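Long-range contacts in interpain A (Prevotella intermedia, PDB 3BB7), which probably cleaves peptide bonds as a papain-clan cysteine protease of the C10 family, captured here as its zymogen with the pro-part attached: residues L31-L36 with K70-I75; K56-V61 with D297-G302. The protein carries 1 engineered substitution. All blocks are in the same frame, centred on the assembly; numbering follows the deposited sequence.

Contact 1: residues L31-L36 with K70-I75; sequences LAPELL and KPLNVI. Unlike the reference sequence in segment 70-75: N73 (reference Ser).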
loop_
_atom_site.group_PDB
_atom_site.type_symbol
_atom_site.label_atom_id
_atom_site.label_comp_id
_atom_site.label_asym_id
_atom_site.label_seq_id
_atom_site.Cartn_x
_atom_site.Cartn_y
_atom_site.Cartn_z
ATOM N N LEU A 31 -9.559 -20.138 17.388
ATOM C CA LEU A 31 -10.281 -19.746 16.176
ATOM C C LEU A 31 -9.495 -18.896 15.189
ATOM O O LEU A 31 -10.043 -18.478 14.160
ATOM C CB LEU A 31 -11.561 -19.004 16.558
ATOM C CG LEU A 31 -12.570 -19.844 17.350
ATOM C CD1 LEU A 31 -13.656 -18.984 18.002
ATOM C CD2 LEU A 31 -13.213 -20.881 16.444
ATOM N N ALA A 32 -8.224 -18.650 15.492
ATOM C CA ALA A 32 -7.354 -17.870 14.608
ATOM C C ALA A 32 -6.066 -18.626 14.307
ATOM O O ALA A 32 -5.552 -19.336 15.165
ATOM C CB ALA A 32 -6.997 -16.551 15.259
ATOM N N PRO A 33 -5.513 -18.437 13.092
ATOM C CA PRO A 33 -4.180 -19.006 12.851
ATOM C C PRO A 33 -3.162 -18.259 13.698
ATOM O O PRO A 33 -3.316 -17.051 13.916
ATOM C CB PRO A 33 -3.929 -18.726 11.373
ATOM C CG PRO A 33 -4.825 -17.585 11.040
ATOM C CD PRO A 33 -6.025 -17.677 11.931
ATOM N N GLU A 34 -2.131 -18.958 14.173
ATOM C CA GLU A 34 -1.192 -18.359 15.099
ATOM C C GLU A 34 -0.365 -17.250 14.431
ATOM O O GLU A 34 -0.277 -16.145 14.933
ATOM C CB GLU A 34 -0.266 -19.429 15.638
ATOM C CG GLU A 34 0.617 -18.906 16.758
ATOM C CD GLU A 34 1.504 -19.950 17.394
ATOM O OE1 GLU A 34 2.132 -20.779 16.676
ATOM O OE2 GLU A 34 1.596 -19.904 18.639
ATOM N N LEU A 35 0.289 -17.549 13.323
ATOM C CA LEU A 35 1.134 -16.527 12.726
ATOM C C LEU A 35 0.308 -15.631 11.816
ATOM O O LEU A 35 -0.292 -16.112 10.838
ATOM C CB LEU A 35 2.291 -17.153 11.957
ATOM C CG LEU A 35 3.142 -16.001 11.405
ATOM C CD1 LEU A 35 4.444 -15.867 12.098
ATOM C CD2 LEU A 35 3.291 -16.049 9.913
ATOM N N LEU A 36 0.303 -14.337 12.127
ATOM C CA LEU A 36 -0.479 -13.340 11.350
ATOM C C LEU A 36 0.399 -12.560 10.382
ATOM O O LEU A 36 -0.080 -12.084 9.355
ATOM C CB LEU A 36 -1.188 -12.376 12.301
ATOM C CG LEU A 36 -2.071 -13.066 13.364
ATOM C CD1 LEU A 36 -2.533 -12.059 14.396
ATOM C CD2 LEU A 36 -3.272 -13.700 12.678
ATOM N N LYS A 70 -16.691 -18.725 15.096
ATOM C CA LYS A 70 -16.455 -19.187 13.739
ATOM C C LYS A 70 -14.970 -19.056 13.466
ATOM O O LYS A 70 -14.426 -17.947 13.552
ATOM C CB LYS A 70 -17.245 -18.329 12.753
ATOM C CG LYS A 70 -16.765 -18.355 11.277
ATOM C CD LYS A 70 -17.470 -19.417 10.415
ATOM C CE LYS A 70 -16.613 -20.669 10.195
ATOM N NZ LYS A 70 -15.387 -20.410 9.377
ATOM N N PRO A 71 -14.314 -20.167 13.101
ATOM C CA PRO A 71 -12.883 -20.089 12.836
ATOM C C PRO A 71 -12.570 -19.176 11.666
ATOM O O PRO A 71 -13.329 -19.117 10.679
ATOM C CB PRO A 71 -12.503 -21.533 12.470
ATOM C CG PRO A 71 -13.621 -22.384 12.948
ATOM C CD PRO A 71 -14.845 -21.529 12.922
ATOM N N LEU A 72 -11.460 -18.449 11.766
ATOM C CA LEU A 72 -11.023 -17.605 10.665
ATOM C C LEU A 72 -10.542 -18.485 9.520
ATOM O O LEU A 72 -9.947 -19.543 9.740
ATOM C CB LEU A 72 -9.926 -16.611 11.098
ATOM C CG LEU A 72 -10.371 -15.507 12.061
ATOM C CD1 LEU A 72 -9.155 -14.845 12.711
ATOM C CD2 LEU A 72 -11.244 -14.444 11.334
ATOM N N ASN A 73 -10.802 -18.045 8.303
ATOM C CA ASN A 73 -10.388 -18.863 7.170
ATOM C C ASN A 73 -8.903 -18.719 6.853
ATOM O O ASN A 73 -8.276 -17.702 7.180
ATOM C CB ASN A 73 -11.256 -18.601 5.950
ATOM C CG ASN A 73 -11.083 -17.221 5.391
ATOM O OD1 ASN A 73 -9.966 -16.697 5.279
ATOM N ND2 ASN A 73 -12.191 -16.617 5.003
ATOM N N VAL A 74 -8.363 -19.772 6.246
ATOM C CA VAL A 74 -6.970 -19.820 5.808
ATOM C C VAL A 74 -7.024 -20.289 4.358
ATOM O O VAL A 74 -7.507 -21.395 4.064
ATOM C CB VAL A 74 -6.156 -20.817 6.645
ATOM C CG1 VAL A 74 -4.749 -20.901 6.115
ATOM C CG2 VAL A 74 -6.136 -20.368 8.095
ATOM N N ILE A 75 -6.606 -19.419 3.456
ATOM C CA ILE A 75 -6.698 -19.702 2.022
ATOM C C ILE A 75 -5.282 -19.693 1.483
ATOM O O ILE A 75 -4.550 -18.684 1.643
ATOM C CB ILE A 75 -7.557 -18.636 1.319
ATOM C CG1 ILE A 75 -8.985 -18.646 1.860
ATOM C CG2 ILE A 75 -7.564 -18.858 -0.188
ATOM C CD1 ILE A 75 -9.805 -17.454 1.393
HETATM O O HOH W 1 -8.360 -20.182 11.967
#

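Contact 2: residues K56-V61 with D297-G302; sequences KAIDEV and DLLNPG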
loop_
_atom_site.group_PDB
_atom_site.type_symbol
_atom_site.label_atom_id
_atom_site.label_comp_id
_atom_site.label_asym_id
_atom_site.label_seq_id
_atom_site.Cartn_x
_atom_site.Cartn_y
_atom_site.Cartn_z
ATOM N N LYS A 56 -5.466 -2.921 13.419
ATOM C CA LYS A 56 -6.862 -2.683 13.860
ATOM C C LYS A 56 -7.838 -3.679 13.205
ATOM O O LYS A 56 -8.727 -4.230 13.870
ATOM C CB LYS A 56 -7.266 -1.233 13.565
ATOM C CG LYS A 56 -6.538 -0.214 14.462
ATOM C CD LYS A 56 -7.130 1.179 14.328
ATOM C CE LYS A 56 -6.796 2.031 15.557
ATOM N NZ LYS A 56 -7.630 3.285 15.660
ATOM N N ALA A 57 -7.643 -3.932 11.915
ATOM C CA ALA A 57 -8.442 -4.904 11.160
ATOM C C ALA A 57 -8.246 -6.343 11.701
ATOM O O ALA A 57 -9.222 -7.086 11.868
ATOM C CB ALA A 57 -8.061 -4.832 9.684
ATOM N N ILE A 58 -7.006 -6.701 12.029
ATOM C CA ILE A 58 -6.730 -8.007 12.655
ATOM C C ILE A 58 -7.462 -8.138 13.985
ATOM O O ILE A 58 -8.158 -9.133 14.235
ATOM C CB ILE A 58 -5.197 -8.170 12.824
ATOM C CG1 ILE A 58 -4.513 -8.431 11.466
ATOM C CG2 ILE A 58 -4.832 -9.248 13.852
ATOM C CD1 ILE A 58 -4.743 -9.827 10.850
ATOM N N ASP A 59 -7.307 -7.136 14.840
ATOM C CA ASP A 59 -8.002 -7.131 16.132
ATOM C C ASP A 59 -9.518 -7.301 15.940
ATOM O O ASP A 59 -10.128 -8.118 16.628
ATOM C CB ASP A 59 -7.664 -5.853 16.917
ATOM C CG ASP A 59 -8.413 -5.769 18.216
ATOM O OD1 ASP A 59 -9.476 -5.113 18.221
ATOM O OD2 ASP A 59 -7.956 -6.383 19.213
ATOM N N GLU A 60 -10.109 -6.573 14.974
ATOM C CA GLU A 60 -11.535 -6.639 14.686
ATOM C C GLU A 60 -11.942 -8.043 14.248
ATOM O O GLU A 60 -12.931 -8.599 14.741
ATOM C CB GLU A 60 -11.849 -5.626 13.587
ATOM C CG GLU A 60 -13.308 -5.494 13.222
ATOM C CD GLU A 60 -13.482 -4.485 12.107
ATOM O OE1 GLU A 60 -13.869 -3.316 12.393
ATOM O OE2 GLU A 60 -13.207 -4.858 10.951
ATOM N N VAL A 61 -11.187 -8.646 13.335
ATOM C CA VAL A 61 -11.633 -9.975 12.855
ATOM C C VAL A 61 -11.470 -11.079 13.876
ATOM O O VAL A 61 -12.311 -11.984 13.958
ATOM C CB VAL A 61 -11.015 -10.411 11.486
ATOM C CG1 VAL A 61 -11.366 -9.379 10.415
ATOM C CG2 VAL A 61 -9.521 -10.647 11.538
ATOM N N ASP A 297 -6.154 -12.921 3.918
ATOM C CA ASP A 297 -7.286 -13.808 3.631
ATOM C C ASP A 297 -8.376 -13.734 4.696
ATOM O O ASP A 297 -9.570 -13.684 4.386
ATOM C CB ASP A 297 -6.834 -15.264 3.406
ATOM C CG ASP A 297 -5.936 -15.815 4.512
ATOM O OD1 ASP A 297 -5.609 -15.123 5.508
ATOM O OD2 ASP A 297 -5.543 -17.002 4.385
ATOM N N LEU A 298 -7.957 -13.658 5.949
ATOM C CA LEU A 298 -8.896 -13.638 7.071
ATOM C C LEU A 298 -9.562 -12.278 7.300
ATOM O O LEU A 298 -10.381 -12.145 8.221
ATOM C CB LEU A 298 -8.196 -14.114 8.344
ATOM C CG LEU A 298 -6.763 -13.684 8.637
ATOM C CD1 LEU A 298 -6.551 -12.193 8.608
ATOM C CD2 LEU A 298 -6.314 -14.255 9.997
ATOM N N LEU A 299 -9.245 -11.273 6.482
ATOM C CA LEU A 299 -9.872 -9.936 6.671
ATOM C C LEU A 299 -11.208 -9.823 5.909
ATOM O O LEU A 299 -11.357 -8.979 5.023
ATOM C CB LEU A 299 -8.910 -8.786 6.287
ATOM C CG LEU A 299 -7.583 -8.783 7.072
ATOM C CD1 LEU A 299 -6.725 -7.650 6.597
ATOM C CD2 LEU A 299 -7.826 -8.682 8.558
ATOM N N ASN A 300 -12.178 -10.682 6.247
ATOM C CA ASN A 300 -13.489 -10.610 5.570
ATOM C C ASN A 300 -14.140 -9.266 5.913
ATOM O O ASN A 300 -14.116 -8.855 7.064
ATOM C CB ASN A 300 -14.392 -11.758 6.056
ATOM C CG ASN A 300 -15.748 -11.779 5.372
ATOM O OD1 ASN A 300 -15.893 -12.259 4.242
ATOM N ND2 ASN A 300 -16.739 -11.234 6.040
ATOM N N PRO A 301 -14.662 -8.553 4.913
ATOM C CA PRO A 301 -15.342 -7.281 5.151
ATOM C C PRO A 301 -16.480 -7.427 6.146
ATOM O O PRO A 301 -17.232 -8.402 6.079
ATOM C CB PRO A 301 -15.878 -6.916 3.748
ATOM C CG PRO A 301 -14.925 -7.529 2.845
ATOM C CD PRO A 301 -14.530 -8.839 3.479
ATOM N N GLY A 302 -16.599 -6.485 7.075
ATOM C CA GLY A 302 -17.775 -6.457 7.987
ATOM C C GLY A 302 -18.856 -5.526 7.458
ATOM O O GLY A 302 -19.012 -5.388 6.230
#

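Contact 1: residues L31-L36 with K70-I75
L31 and L72 are joined by the one hydrogen bond of this contact. Segment 31-36 belongs to the Spi-inhibitor-like pro-part of the zymogen. The contact pairs the turn leading into strand 35-39 of the large antiparallel sheet with the extended chain that follows helix 49-68. L72 N donates to L31 O at 2.8 Å. The bond is almost straight, 176° at the hydrogen, and the nitrogen lies nearly along the C=O axis. The CA of P71 adds a CA-H...O contact to the same oxygen.

Packing is tightest at L31. Its CG stands anti to the carbonyl carbon (chi1 -63°), and its methyl CD2 lies over the P71 ring. From there CD2 touches every ring atom, from P71 N at 3.6 Å to P71 CB at 4.1 Å. Next to it, A32 CB meets L72 CD1 at 3.7 Å. L72 also packs on I62 and A65 of helix 49-68, which ties the turn to the helix.

Towards V74 the fit loosens. The P33 ring crosses the L72 side chain at about a right angle, with P33 CD 4.1 Å from L72 CB. P33 CG and V74 CG2 are 4.3 Å apart, and V74 is solvent-exposed. A water bridges the two segments here. It donates to L72 O at 2.8 Å, but only weakly to L31 O. K70 is also exposed, and its chain curls back within its own segment. Its NZ donates to P71 O, in the carbonyl plane and on a lone pair.

Contact 2: residues K56-V61 with D297-G302
L299 and V61 bury the most surface here, followed by L298. Helix 49-68 of the pro-part packs against the loop after strand 292-294 of the protease. The methyl CD2 of L299 is the centre of the packing. It meets A57 CB, I58 CD1 and V61 CG2, each at 4.0 Å, and A57 O at 3.9 Å. A57 and V61 stand one helical turn apart. The L299 and V61 side chains cross at about a right angle. L299 is the centre of an inverse gamma turn and also touches W53 and W54 of the same helix.

V61 straddles the L298 carbonyl. Both CG1 and CG2 lie 3.7 Å from L298 O. The L298 side chain takes the crowded position, with CG between the backbone N and the carbonyl carbon (chi1 40°). Its CD1 reaches I58 CD1 at 3.7 Å.

Polar ties lie beside this core: E60 accepts from the backbone nitrogens of F307 and T308. The A57 side chain is about 7 Å from that of H267, the predicted proton acceptor. No hydrogen bond joins the two segments, so their hold on each other rests on shape and burial of apolar groups rather than on directed bonds.

Overall arrangement
Contact 2 is a buried core contact, while contact 1 lies at the surface, with centres 11 Å apart. Both involve helix 49-68. Contact 2 uses the helix itself, and contact 1 uses the chain just beyond it. Segments 31-36 and 56-61 belong to the inhibitor-like part, whereas 297-302 lies near the C-terminal end of the chain, after strand 292-294. Contact 1 mixes a backbone hydrogen bond and a water bridge with its apolar packing. Contact 2 has no hydrogen bond across it and rests mainly on apolar side chains, some of which touch backbone oxygens. The two also meet directly. I75 N probably donates to D297 OD2 at 2.8 Å, and L36 CD1 packs on I58 CG2 at 3.7 Å.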